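Local structure of tellurite resistance protein of COG3793 (Nostoc punctiforme, 2OU3) at residues 16-21 and 30-35; 38-43 and 99-104; 57-62 and 66-71; 82-85 and 90-93; 118-123 and 131-136. The protein is of unknown function but belongs to the TerB family, probably takes part in tellurite resistance, and binds zinc and 1H-indole-3-carbaldehyde. All coordinates share one frame; numbering follows the deposited sequence.

Interaction 1 (16-21 and 30-35). With I3A (1H-indole-3-carbaldehyde), chain E.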
# COMPACT_ATOMS: atom_id res chain seq x y z
N TRP A 16 0.68 -3.40 -6.32
CA TRP A 16 0.53 -3.79 -4.95
C TRP A 16 -0.96 -3.90 -4.56
O TRP A 16 -1.39 -4.92 -3.99
CB TRP A 16 1.26 -2.82 -4.01
CG TRP A 16 1.04 -3.16 -2.57
CD1 TRP A 16 0.14 -2.56 -1.70
CD2 TRP A 16 1.65 -4.23 -1.83
NE1 TRP A 16 0.20 -3.17 -0.48
CE2 TRP A 16 1.10 -4.20 -0.53
CE3 TRP A 16 2.60 -5.20 -2.14
CZ2 TRP A 16 1.48 -5.12 0.45
CZ3 TRP A 16 2.98 -6.09 -1.17
CH2 TRP A 16 2.44 -6.03 0.12
N PHE A 17 -1.74 -2.87 -4.85
CA PHE A 17 -3.12 -2.86 -4.37
C PHE A 17 -4.08 -3.61 -5.30
O PHE A 17 -5.10 -4.13 -4.85
CB PHE A 17 -3.61 -1.42 -4.23
CG PHE A 17 -3.10 -0.75 -2.99
CD1 PHE A 17 -3.48 -1.21 -1.74
CD2 PHE A 17 -2.27 0.35 -3.06
CE1 PHE A 17 -3.04 -0.58 -0.58
CE2 PHE A 17 -1.82 0.99 -1.89
CZ PHE A 17 -2.20 0.52 -0.67
N PHE A 18 -3.82 -3.57 -6.60
CA PHE A 18 -4.81 -4.09 -7.56
C PHE A 18 -4.36 -5.28 -8.39
O PHE A 18 -5.20 -5.90 -9.06
CB PHE A 18 -5.32 -2.97 -8.46
CG PHE A 18 -5.79 -1.77 -7.69
CD1 PHE A 18 -6.95 -1.82 -6.95
CD2 PHE A 18 -4.98 -0.64 -7.58
CE1 PHE A 18 -7.36 -0.74 -6.19
CE2 PHE A 18 -5.38 0.48 -6.84
CZ PHE A 18 -6.55 0.41 -6.12
N GLY A 19 -3.06 -5.60 -8.38
CA GLY A 19 -2.52 -6.72 -9.15
C GLY A 19 -2.23 -6.41 -10.61
O GLY A 19 -1.82 -7.30 -11.39
N PHE A 20 -2.43 -5.15 -11.00
CA PHE A 20 -2.36 -4.73 -12.38
C PHE A 20 -0.92 -4.68 -12.84
O PHE A 20 -0.04 -4.36 -12.07
CB PHE A 20 -2.97 -3.32 -12.53
CG PHE A 20 -4.47 -3.23 -12.26
CD1 PHE A 20 -5.28 -4.36 -12.17
CD2 PHE A 20 -5.06 -1.97 -12.10
CE1 PHE A 20 -6.67 -4.24 -11.91
CE2 PHE A 20 -6.43 -1.85 -11.89
CZ PHE A 20 -7.23 -2.98 -11.79
N ASN A 21 -0.68 -5.03 -14.10
CA ASN A 21 0.67 -4.90 -14.70
C ASN A 21 0.89 -3.65 -15.55
O ASN A 21 1.98 -3.48 -16.13
CB ASN A 21 0.97 -6.15 -15.53
CG ASN A 21 1.06 -7.40 -14.69
OD1 ASN A 21 0.51 -8.43 -15.05
ND2 ASN A 21 1.76 -7.31 -13.56
N SER A 30 -9.90 8.28 -12.42
CA SER A 30 -10.98 9.22 -12.11
C SER A 30 -12.36 8.55 -12.05
O SER A 30 -13.08 8.67 -11.06
CB SER A 30 -10.99 10.35 -13.17
OG SER A 30 -12.02 11.29 -12.92
N ILE A 31 -12.70 7.82 -13.11
CA ILE A 31 -13.98 7.12 -13.20
C ILE A 31 -14.11 6.07 -12.08
O ILE A 31 -15.14 6.00 -11.39
CB ILE A 31 -14.17 6.48 -14.61
CG1 ILE A 31 -14.30 7.57 -15.68
CG2 ILE A 31 -15.43 5.63 -14.66
CD1 ILE A 31 -14.06 7.06 -17.10
N TYR A 32 -13.03 5.32 -11.84
CA TYR A 32 -13.01 4.34 -10.76
C TYR A 32 -13.30 5.00 -9.41
O TYR A 32 -14.17 4.53 -8.66
CB TYR A 32 -11.65 3.65 -10.71
CG TYR A 32 -11.44 2.73 -9.51
CD1 TYR A 32 -11.90 1.43 -9.53
CD2 TYR A 32 -10.77 3.18 -8.38
CE1 TYR A 32 -11.70 0.58 -8.44
CE2 TYR A 32 -10.57 2.35 -7.30
CZ TYR A 32 -11.01 1.05 -7.33
OH TYR A 32 -10.77 0.24 -6.24
N MSE A 33 -12.61 6.09 -9.11
CA MSE A 33 -12.79 6.79 -7.83
C MSE A 33 -14.16 7.42 -7.71
O MSE A 33 -14.74 7.42 -6.64
CB MSE A 33 -11.73 7.86 -7.59
CG MSE A 33 -10.42 7.31 -7.15
SE MSE A 33 -10.55 6.21 -5.55
CE MSE A 33 -11.73 7.25 -4.58
N LYS A 34 -14.69 7.96 -8.82
CA LYS A 34 -16.06 8.46 -8.82
C LYS A 34 -17.04 7.35 -8.48
O LYS A 34 -18.00 7.55 -7.77
CB LYS A 34 -16.43 9.14 -10.16
CG LYS A 34 -15.75 10.51 -10.30
CD LYS A 34 -15.86 11.14 -11.68
CE LYS A 34 -15.27 12.57 -11.67
NZ LYS A 34 -15.40 13.28 -12.98
N SER A 35 -16.79 6.15 -9.00
CA SER A 35 -17.64 5.00 -8.71
C SER A 35 -17.58 4.66 -7.22
O SER A 35 -18.59 4.38 -6.57
CB SER A 35 -17.16 3.81 -9.53
OG SER A 35 -17.25 4.11 -10.89
O I3A E . -7.06 3.48 -11.19
C3' I3A E . -7.13 2.73 -10.22
C3 I3A E . -7.94 1.50 -10.36
C2 I3A E . -8.06 0.54 -9.39
N I3A E . -8.86 -0.46 -9.89
C8 I3A E . -9.27 -0.18 -11.14
C9 I3A E . -8.70 1.11 -11.55
C4 I3A E . -8.93 1.63 -12.84
C5 I3A E . -9.74 0.93 -13.69
C6 I3A E . -10.29 -0.31 -13.33
C7 I3A E . -10.05 -0.84 -12.07
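The rings of Phe18 and Tyr32 each offer a face to the bound 1H-indole-3-carbaldehyde, whose C2 lies 3.3 Å above the plane of the Phe18 ring and 3.5 Å above that of the Tyr32 ring, over the centre in both cases. The opposite face of Phe18 is backed by Phe17 CB. Phe20 behaves differently: its edge carries the ligand contact, CE2 to I3A C8 at 3.4 Å, while Phe18 CB sits over one of its faces. This is part of the aromatic lining of the indole pocket, contributed by the end of helix 4-18 with the loop after it, and by helix 26-41. Tyr32 CG, trans to its backbone N (chi1 173°), carries the ring across toward Phe18. The two rings come from opposite directions and meet obliquely, with planes at 77° and Phe18 CE1 3.5 Å from Tyr32 OH. That hydroxyl is hydrogen-bonded to Asp96 OD1 and Ser100 OG. Asp96 OD2 and Ser29 OG bind the ligand itself by hydrogen bonds.

Interaction 2 (38-43 and 99-104)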
# COMPACT_ATOMS: atom_id res chain seq x y z
N THR A 38 -19.40 7.28 -5.22
CA THR A 38 -20.83 7.05 -5.38
C THR A 38 -21.29 5.88 -4.51
O THR A 38 -22.33 5.95 -3.86
CB THR A 38 -21.19 6.73 -6.83
OG1 THR A 38 -20.66 7.75 -7.66
CG2 THR A 38 -22.69 6.65 -7.03
N CYS A 39 -20.51 4.81 -4.53
CA CYS A 39 -20.80 3.60 -3.78
C CYS A 39 -20.80 3.85 -2.27
O CYS A 39 -21.72 3.46 -1.58
CB CYS A 39 -19.77 2.52 -4.17
SG CYS A 39 -20.24 0.80 -3.95
N ALA A 40 -19.75 4.50 -1.77
CA ALA A 40 -19.63 4.80 -0.35
C ALA A 40 -20.76 5.73 0.09
O ALA A 40 -21.37 5.51 1.14
CB ALA A 40 -18.30 5.44 -0.05
N LYS A 41 -21.05 6.76 -0.70
CA LYS A 41 -22.11 7.71 -0.37
C LYS A 41 -23.49 7.03 -0.47
O LYS A 41 -24.35 7.22 0.40
CB LYS A 41 -22.04 8.93 -1.27
CG LYS A 41 -22.89 10.11 -0.83
CD LYS A 41 -23.07 11.09 -1.98
CE LYS A 41 -23.78 12.37 -1.51
NZ LYS A 41 -23.57 13.48 -2.46
N ALA A 42 -23.66 6.22 -1.51
CA ALA A 42 -24.83 5.37 -1.69
C ALA A 42 -26.10 6.21 -1.60
O ALA A 42 -26.31 7.11 -2.42
CB ALA A 42 -24.84 4.22 -0.67
N ASP A 43 -26.96 5.94 -0.63
CA ASP A 43 -28.16 6.76 -0.47
C ASP A 43 -27.72 8.06 0.17
O ASP A 43 -28.01 9.16 -0.33
N LEU A 99 -14.99 -3.07 -2.53
CA LEU A 99 -14.00 -3.19 -1.49
C LEU A 99 -13.41 -1.85 -1.10
O LEU A 99 -13.28 -1.55 0.06
CB LEU A 99 -12.90 -4.20 -1.88
CG LEU A 99 -11.80 -4.38 -0.82
CD1 LEU A 99 -12.35 -4.90 0.51
CD2 LEU A 99 -10.65 -5.28 -1.34
N SER A 100 -13.05 -1.04 -2.08
CA SER A 100 -12.58 0.32 -1.77
C SER A 100 -13.66 1.14 -1.07
O SER A 100 -13.38 1.87 -0.14
CB SER A 100 -12.13 1.03 -3.06
OG SER A 100 -10.94 0.43 -3.56
N ALA A 101 -14.92 0.99 -1.52
CA ALA A 101 -16.04 1.68 -0.89
C ALA A 101 -16.21 1.29 0.58
O ALA A 101 -16.47 2.14 1.45
CB ALA A 101 -17.34 1.41 -1.65
N ILE A 102 -16.03 0.01 0.86
CA ILE A 102 -16.05 -0.50 2.25
C ILE A 102 -14.96 0.17 3.08
O ILE A 102 -15.23 0.65 4.17
CB ILE A 102 -15.88 -2.02 2.29
CG1 ILE A 102 -17.13 -2.68 1.70
CG2 ILE A 102 -15.61 -2.54 3.75
CD1 ILE A 102 -16.94 -4.17 1.26
N TRP A 103 -13.73 0.18 2.55
CA TRP A 103 -12.60 0.81 3.24
C TRP A 103 -12.83 2.30 3.44
O TRP A 103 -12.55 2.83 4.51
CB TRP A 103 -11.30 0.61 2.47
CG TRP A 103 -10.56 -0.60 2.83
CD1 TRP A 103 -10.59 -1.80 2.20
CD2 TRP A 103 -9.67 -0.73 3.94
NE1 TRP A 103 -9.73 -2.69 2.84
CE2 TRP A 103 -9.17 -2.06 3.92
CE3 TRP A 103 -9.26 0.13 4.96
CZ2 TRP A 103 -8.28 -2.52 4.86
CZ3 TRP A 103 -8.37 -0.34 5.90
CH2 TRP A 103 -7.90 -1.64 5.85
N VAL A 104 -13.36 2.98 2.43
CA VAL A 104 -13.71 4.39 2.57
C VAL A 104 -14.74 4.62 3.70
O VAL A 104 -14.59 5.53 4.48
CB VAL A 104 -14.24 4.98 1.27
CG1 VAL A 104 -14.85 6.36 1.51
CG2 VAL A 104 -13.10 5.07 0.22
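Ala40 O, in the backbone that packs against Ala101, is hydrogen-bonded by Lys118 NZ of helix 113-126. Here the last turn of helix 26-41 meets helix 94-106 in an all-helical fold, and the facing alanines allow a close approach, with the CA atoms of Ala40 and Ala101 4.8 Å apart. No hydrogen bond links the two segments, so the contact rests on small apolar groups. The Ala101 methyl does most of the touching. It lies 3.7 Å from Cys39 CB and also reaches the main chain, with Ala101 CB 3.9 Å from Ala40 N. One turn farther along the second helix, Val104 extends the contact. Its chi1 of 169° sets CG1 trans to the backbone N, on the side of the Ala40 methyl. All four touching residues are buried. Val104 also packs on Glu50, Trp53 and Ala54 of helix 48-60, and its side chain lies about 7 Å from a bound zinc ion. Glu50 and Ser105 belong to the zinc site, and Ser105 OG is hydrogen-bonded to Ala101 O. Val104 CG1 closes on the Ala40 methyl, with CG1 and Ala40 CB 3.9 Å apart.

Interaction 3 (57-62 and 66-71). With I3A (1H-indole-3-carbaldehyde), chain E.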
# COMPACT_ATOMS: atom_id res chain seq x y z
N PHE A 57 -5.94 7.96 -0.96
CA PHE A 57 -5.71 6.66 -1.58
C PHE A 57 -5.48 6.89 -3.07
O PHE A 57 -4.48 6.45 -3.61
CB PHE A 57 -6.93 5.79 -1.29
CG PHE A 57 -6.88 4.40 -1.85
CD1 PHE A 57 -5.70 3.67 -1.85
CD2 PHE A 57 -8.06 3.81 -2.29
CE1 PHE A 57 -5.68 2.37 -2.33
CE2 PHE A 57 -8.04 2.51 -2.79
CZ PHE A 57 -6.87 1.80 -2.80
N CYS A 58 -6.32 7.72 -3.69
CA CYS A 58 -6.20 7.99 -5.11
C CYS A 58 -4.90 8.73 -5.41
O CYS A 58 -4.16 8.36 -6.33
CB CYS A 58 -7.43 8.76 -5.61
SG CYS A 58 -7.39 9.14 -7.38
N ALA A 59 -4.57 9.73 -4.61
CA ALA A 59 -3.33 10.50 -4.81
C ALA A 59 -2.09 9.63 -4.74
O ALA A 59 -1.12 9.88 -5.49
CB ALA A 59 -3.21 11.64 -3.79
N SER A 60 -2.11 8.62 -3.86
CA SER A 60 -0.95 7.76 -3.66
C SER A 60 -0.57 7.05 -4.93
O SER A 60 0.57 6.67 -5.05
CB SER A 60 -1.17 6.72 -2.56
OG SER A 60 -2.02 5.69 -2.98
N TRP A 61 -1.51 6.82 -5.85
CA TRP A 61 -1.17 6.10 -7.10
C TRP A 61 -0.38 6.97 -8.07
O TRP A 61 0.05 6.50 -9.13
CB TRP A 61 -2.38 5.59 -7.87
CG TRP A 61 -3.43 4.99 -7.00
CD1 TRP A 61 -3.23 4.33 -5.84
CD2 TRP A 61 -4.84 5.00 -7.22
NE1 TRP A 61 -4.43 3.94 -5.30
CE2 TRP A 61 -5.43 4.32 -6.15
CE3 TRP A 61 -5.67 5.50 -8.25
CZ2 TRP A 61 -6.82 4.15 -6.04
CZ3 TRP A 61 -7.02 5.34 -8.14
CH2 TRP A 61 -7.59 4.67 -7.04
N GLY A 62 -0.22 8.23 -7.75
CA GLY A 62 0.54 9.17 -8.60
C GLY A 62 -0.24 9.71 -9.79
O GLY A 62 0.36 10.20 -10.78
N TRP A 66 -5.02 17.02 -11.90
CA TRP A 66 -6.40 17.25 -12.29
C TRP A 66 -7.37 16.23 -11.67
O TRP A 66 -8.51 16.57 -11.38
CB TRP A 66 -6.59 17.31 -13.82
CG TRP A 66 -6.63 15.99 -14.59
CD1 TRP A 66 -5.62 15.46 -15.36
CD2 TRP A 66 -7.75 15.10 -14.75
NE1 TRP A 66 -6.03 14.30 -15.94
CE2 TRP A 66 -7.33 14.05 -15.59
CE3 TRP A 66 -9.06 15.08 -14.25
CZ2 TRP A 66 -8.16 12.99 -15.93
CZ3 TRP A 66 -9.89 14.03 -14.60
CH2 TRP A 66 -9.44 13.00 -15.43
N VAL A 67 -6.93 14.97 -11.54
CA VAL A 67 -7.82 13.94 -11.06
C VAL A 67 -8.27 14.26 -9.64
O VAL A 67 -9.45 14.17 -9.32
CB VAL A 67 -7.16 12.55 -11.12
CG1 VAL A 67 -8.09 11.40 -10.49
CG2 VAL A 67 -6.79 12.21 -12.55
N ILE A 68 -7.33 14.66 -8.79
CA ILE A 68 -7.65 14.98 -7.40
C ILE A 68 -8.44 16.29 -7.28
O ILE A 68 -9.44 16.37 -6.55
CB ILE A 68 -6.36 15.03 -6.51
CG1 ILE A 68 -5.62 13.70 -6.59
CG2 ILE A 68 -6.73 15.36 -5.05
CD1 ILE A 68 -6.41 12.43 -6.22
N GLU A 69 -8.02 17.31 -8.01
CA GLU A 69 -8.76 18.57 -7.98
C GLU A 69 -10.23 18.38 -8.39
O GLU A 69 -11.16 18.92 -7.78
CB GLU A 69 -8.11 19.58 -8.89
CG GLU A 69 -6.73 19.97 -8.41
CD GLU A 69 -6.75 20.81 -7.13
OE1 GLU A 69 -7.84 21.18 -6.62
OE2 GLU A 69 -5.64 21.08 -6.63
N ASP A 70 -10.42 17.56 -9.41
CA ASP A 70 -11.77 17.28 -9.93
C ASP A 70 -12.60 16.38 -8.96
O ASP A 70 -13.82 16.57 -8.82
CB ASP A 70 -11.65 16.67 -11.33
CG ASP A 70 -12.96 16.36 -11.97
OD1 ASP A 70 -13.56 17.29 -12.53
OD2 ASP A 70 -13.34 15.18 -11.98
N LEU A 71 -11.96 15.46 -8.26
CA LEU A 71 -12.64 14.69 -7.20
C LEU A 71 -13.05 15.58 -6.03
O LEU A 71 -14.10 15.35 -5.41
CB LEU A 71 -11.77 13.53 -6.68
CG LEU A 71 -11.55 12.33 -7.60
CD1 LEU A 71 -10.51 11.33 -7.03
CD2 LEU A 71 -12.86 11.64 -7.87
O I3A E . -7.06 3.48 -11.19
C3' I3A E . -7.13 2.73 -10.22
C3 I3A E . -7.94 1.50 -10.36
C2 I3A E . -8.06 0.54 -9.39
N I3A E . -8.86 -0.46 -9.89
C8 I3A E . -9.27 -0.18 -11.14
C9 I3A E . -8.70 1.11 -11.55
C4 I3A E . -8.93 1.63 -12.84
C5 I3A E . -9.74 0.93 -13.69
C6 I3A E . -10.29 -0.31 -13.33
C7 I3A E . -10.05 -0.84 -12.07
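Behind the Trp61 wall of the indole pocket, helices 48-60 and 65-73 follow each other through a short connection and pack around Cys58 and Ile68. Cys58 SG is met by three branches of the second helix: Ile68 CD1 at 3.6 Å, Leu71 CD1 at 3.8 Å and Val67 CG1 at 3.9 Å. Ile68 turns twice in the same sense, chi1 -57° and chi2 -56°, a fold that lays CD1 against the first helix, 3.6 Å from Ala59 N and 4.1 Å from Ala59 CB. Trp61 faces the ligand instead, with CZ3 3.3 Å from I3A C3' and the aldehyde carbon over one face of its ring. Ser60 OG donates to Phe57 O at 2.7 Å, in the carbonyl plane on a lone pair, a local side-chain bond to the main chain of the same segment. Met33 of helix 26-41 packs on Cys58, Trp61 and Leu71. Toward segment 66-71 the cysteine sulfur meets only carbon, and with no hydrogen bond crossing, the contact between the two segments is van der Waals in kind.

Interaction 4 (82-85 and 90-93). With I3A (1H-indole-3-carbaldehyde), chain E.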
# COMPACT_ATOMS: atom_id res chain seq x y z
N GLU A 82 -24.31 4.23 -14.45
CA GLU A 82 -23.93 5.15 -15.52
C GLU A 82 -22.46 5.55 -15.42
O GLU A 82 -21.78 5.69 -16.43
CB GLU A 82 -24.81 6.39 -15.52
CG GLU A 82 -26.30 6.08 -15.73
CD GLU A 82 -27.16 7.34 -15.92
OE1 GLU A 82 -26.59 8.47 -15.96
OE2 GLU A 82 -28.40 7.21 -15.99
N VAL A 83 -21.98 5.74 -14.21
CA VAL A 83 -20.60 6.10 -14.02
C VAL A 83 -19.67 4.99 -14.55
O VAL A 83 -18.74 5.27 -15.33
CB VAL A 83 -20.33 6.46 -12.55
CG1 VAL A 83 -18.83 6.79 -12.35
CG2 VAL A 83 -21.18 7.66 -12.15
N ILE A 84 -19.92 3.75 -14.13
CA ILE A 84 -19.02 2.65 -14.47
C ILE A 84 -18.99 2.40 -15.97
O ILE A 84 -17.95 2.03 -16.53
CB ILE A 84 -19.28 1.32 -13.67
CG1 ILE A 84 -20.61 0.64 -14.10
CG2 ILE A 84 -19.22 1.58 -12.15
CD1 ILE A 84 -20.75 -0.85 -13.68
N ALA A 85 -20.11 2.68 -16.63
CA ALA A 85 -20.25 2.47 -18.07
C ALA A 85 -19.44 3.48 -18.91
O ALA A 85 -19.30 3.33 -20.12
CB ALA A 85 -21.76 2.50 -18.48
N VAL A 90 -13.32 0.12 -15.97
CA VAL A 90 -14.07 0.26 -14.72
C VAL A 90 -15.30 -0.69 -14.69
O VAL A 90 -15.72 -1.16 -13.63
CB VAL A 90 -14.45 1.74 -14.43
CG1 VAL A 90 -15.22 1.88 -13.08
CG2 VAL A 90 -13.18 2.57 -14.40
N SER A 91 -15.82 -1.01 -15.86
CA SER A 91 -16.95 -1.90 -15.97
C SER A 91 -16.57 -3.37 -15.72
O SER A 91 -17.41 -4.22 -15.82
CB SER A 91 -17.63 -1.70 -17.34
OG SER A 91 -18.33 -0.46 -17.41
N MSE A 92 -15.30 -3.66 -15.40
CA MSE A 92 -14.85 -4.97 -14.94
C MSE A 92 -14.53 -4.97 -13.43
O MSE A 92 -14.15 -6.01 -12.87
CB MSE A 92 -13.58 -5.38 -15.71
CG MSE A 92 -13.77 -5.41 -17.17
SE MSE A 92 -12.14 -5.70 -18.18
CE MSE A 92 -11.74 -6.96 -17.28
N ALA A 93 -14.68 -3.81 -12.80
CA ALA A 93 -14.07 -3.51 -11.52
C ALA A 93 -15.06 -3.54 -10.37
O ALA A 93 -14.81 -2.99 -9.30
CB ALA A 93 -13.40 -2.13 -11.60
O I3A E . -7.06 3.48 -11.19
C3' I3A E . -7.13 2.73 -10.22
C3 I3A E . -7.94 1.50 -10.36
C2 I3A E . -8.06 0.54 -9.39
N I3A E . -8.86 -0.46 -9.89
C8 I3A E . -9.27 -0.18 -11.14
C9 I3A E . -8.70 1.11 -11.55
C4 I3A E . -8.93 1.63 -12.84
C5 I3A E . -9.74 0.93 -13.69
C6 I3A E . -10.29 -0.31 -13.33
C7 I3A E . -10.05 -0.84 -12.07
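Ile84 lies against Val90 and Ser91, its CG2 4.1 Å from Val90 CG1 where the two branched side chains run at a slant to each other. With chi1 at 71°, Ile84 places CG1 between its own backbone N and carbonyl carbon, and CG1 comes to 4.2 Å from Ser91 OG. The polar element sits alongside: Ser91 OG is 2.7 Å from Ile84 O. Ser87 O is a second acceptor for the same hydroxyl, so the bond to Ile84 O is possible rather than settled. Ala85 CA lies 3.6 Å from Ser91 OG. Together these contacts close the turn that leads from helix 80-84, through the 3-10 segment 90-92, to Ala93 at the N-cap position of helix 94-106. Ala93 N is hydrogen-bonded to Val90 O within 90-93. The same short segment forms part of the indole pocket. Ala93 CB approaches I3A C7 at 3.6 Å, and Val90 CG2 approaches I3A C5 at 3.9 Å, while Val90 CG1 is the branch turned to Ile84. Tyr155 of the second subunit packs on Ala93. The division of labour follows from the chemistry: the serine hydroxyl meets the backbone carbonyls, whereas Val90 and Ala93 present methyl groups to the benzene half of the indole and make only van der Waals contact with it.

Interaction 5 (118-123 and 131-136)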
# COMPACT_ATOMS: atom_id res chain seq x y z
N LYS A 118 -26.28 0.12 2.89
CA LYS A 118 -25.83 0.86 1.69
C LYS A 118 -25.00 0.01 0.74
O LYS A 118 -25.24 -0.02 -0.48
CB LYS A 118 -24.95 2.05 2.10
CG LYS A 118 -25.72 3.17 2.83
CD LYS A 118 -24.99 4.55 2.83
CE LYS A 118 -23.52 4.48 3.20
NZ LYS A 118 -22.92 5.85 3.39
N ILE A 119 -23.99 -0.65 1.31
CA ILE A 119 -23.05 -1.42 0.51
C ILE A 119 -23.78 -2.52 -0.22
O ILE A 119 -23.46 -2.81 -1.38
CB ILE A 119 -21.91 -2.05 1.36
CG1 ILE A 119 -20.90 -0.99 1.79
CG2 ILE A 119 -21.18 -3.13 0.59
CD1 ILE A 119 -20.18 -1.34 3.10
N ARG A 120 -24.78 -3.12 0.43
CA ARG A 120 -25.53 -4.20 -0.21
C ARG A 120 -26.41 -3.65 -1.31
O ARG A 120 -26.56 -4.29 -2.34
CB ARG A 120 -26.28 -5.03 0.85
CG ARG A 120 -25.37 -6.12 1.40
CD ARG A 120 -25.73 -6.72 2.72
NE ARG A 120 -24.62 -7.56 3.22
CZ ARG A 120 -23.51 -7.08 3.76
NH1 ARG A 120 -23.32 -5.77 3.88
NH2 ARG A 120 -22.59 -7.93 4.17
N LYS A 121 -27.01 -2.48 -1.09
CA LYS A 121 -27.81 -1.81 -2.12
C LYS A 121 -26.97 -1.52 -3.35
O LYS A 121 -27.45 -1.69 -4.48
CB LYS A 121 -28.44 -0.51 -1.58
CG LYS A 121 -29.62 -0.75 -0.66
CD LYS A 121 -30.31 0.56 -0.25
N MSE A 122 -25.72 -1.11 -3.14
CA MSE A 122 -24.80 -0.82 -4.24
C MSE A 122 -24.34 -2.10 -4.92
O MSE A 122 -24.28 -2.16 -6.15
CB MSE A 122 -23.58 -0.03 -3.77
CG MSE A 122 -23.88 1.37 -3.27
SE MSE A 122 -24.88 2.48 -4.59
CE MSE A 122 -26.10 3.06 -3.52
N ALA A 123 -24.04 -3.13 -4.12
CA ALA A 123 -23.68 -4.44 -4.68
C ALA A 123 -24.77 -5.01 -5.54
O ALA A 123 -24.48 -5.65 -6.55
CB ALA A 123 -23.30 -5.42 -3.58
N GLU A 131 -23.10 -13.55 -1.19
CA GLU A 131 -21.96 -14.31 -0.69
C GLU A 131 -20.65 -13.57 -0.94
O GLU A 131 -19.75 -13.58 -0.10
CB GLU A 131 -21.88 -15.72 -1.30
CG GLU A 131 -20.61 -16.48 -0.88
N ILE A 132 -20.56 -12.92 -2.10
CA ILE A 132 -19.34 -12.19 -2.47
C ILE A 132 -19.22 -10.92 -1.62
O ILE A 132 -18.14 -10.63 -1.08
CB ILE A 132 -19.25 -11.88 -4.01
CG1 ILE A 132 -19.17 -13.19 -4.82
CG2 ILE A 132 -17.99 -11.02 -4.34
CD1 ILE A 132 -17.96 -14.12 -4.42
N VAL A 133 -20.31 -10.17 -1.49
CA VAL A 133 -20.33 -9.03 -0.56
C VAL A 133 -19.81 -9.43 0.85
O VAL A 133 -18.93 -8.77 1.40
CB VAL A 133 -21.73 -8.40 -0.41
CG1 VAL A 133 -21.63 -7.17 0.54
CG2 VAL A 133 -22.29 -8.02 -1.80
N ASP A 134 -20.38 -10.49 1.42
CA ASP A 134 -19.95 -10.98 2.74
C ASP A 134 -18.45 -11.29 2.77
O ASP A 134 -17.75 -10.97 3.72
CB ASP A 134 -20.81 -12.18 3.19
CG ASP A 134 -22.21 -11.75 3.59
OD1 ASP A 134 -22.35 -10.59 3.95
OD2 ASP A 134 -23.18 -12.52 3.46
N GLN A 135 -17.94 -11.89 1.70
CA GLN A 135 -16.52 -12.18 1.60
C GLN A 135 -15.65 -10.94 1.52
O GLN A 135 -14.55 -10.90 2.13
CB GLN A 135 -16.22 -13.11 0.41
CG GLN A 135 -16.66 -14.56 0.68
CD GLN A 135 -16.66 -15.41 -0.56
OE1 GLN A 135 -15.90 -15.17 -1.47
NE2 GLN A 135 -17.52 -16.43 -0.59
N LEU A 136 -16.14 -9.91 0.82
CA LEU A 136 -15.40 -8.67 0.67
C LEU A 136 -15.35 -7.93 2.01
O LEU A 136 -14.31 -7.39 2.38
CB LEU A 136 -16.04 -7.80 -0.40
CG LEU A 136 -15.82 -8.30 -1.82
CD1 LEU A 136 -16.73 -7.52 -2.78
CD2 LEU A 136 -14.34 -8.22 -2.23
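An extended Arg120 chain from CG to NE, followed by a turn at chi4 of 77°, brings the guanidinium over Val133 and up to Asp134. Val133 CG1 lies 3.7 Å above the centre of one guanidinium face. At the edge, in the plane of the group, Arg120 NH2 donates to Asp134 OD1 at 2.7 Å with an N-H...O angle of 159°, a salt bridge in which the oxygen is met close to the line of its C-O bond. Deeper in the contact, Ile119 CG2 touches Val133 CG1 at 4.1 Å, and Ala123 CB meets Val133 CG2 at 3.3 Å, tighter than usual carbon contact. The two branches of Val133 thus serve different partners. These residues join helices 113-126 and 130-154, whose local axes cross at 134° with a closest approach of 10.6 Å. Arg120 is gripped further: NE pairs with Glu130 OE2, and NH1 with Glu137 OE2 and Lys116 O. Two like-charged oxygens, Asp134 OD2 and Glu130 OE2, lie close together. With three acidic partners around one guanidinium, the arginine charge would be expected to offset their repulsion and favour the ionised carboxylates, while its partners fix the rotation of the flat group.

In the fold
Interactions 1, 3 and 4 all touch one indole ligand from different parts of the chain, and interaction 1 touches both others: Met33 CG lies 3.5 Å from Cys58 SG, and Ser35 OG 3.4 Å from Ile84 CG2. Interactions 3 and 4 do not touch, their nearest atoms being about 9 Å apart. Interaction 2 connects to the pocket through a probable hydrogen bond between Tyr32 OH and Ser100 OG, 2.7 Å apart, and to interaction 5 where Ala42 CB packs 3.5 Å from Lys118 CB. Along the chain, interactions 3 and 4 are nested inside the loop closed by interaction 2. Interaction 5 lies across the chain's centre from interaction 3, with their centres about 25 Å apart.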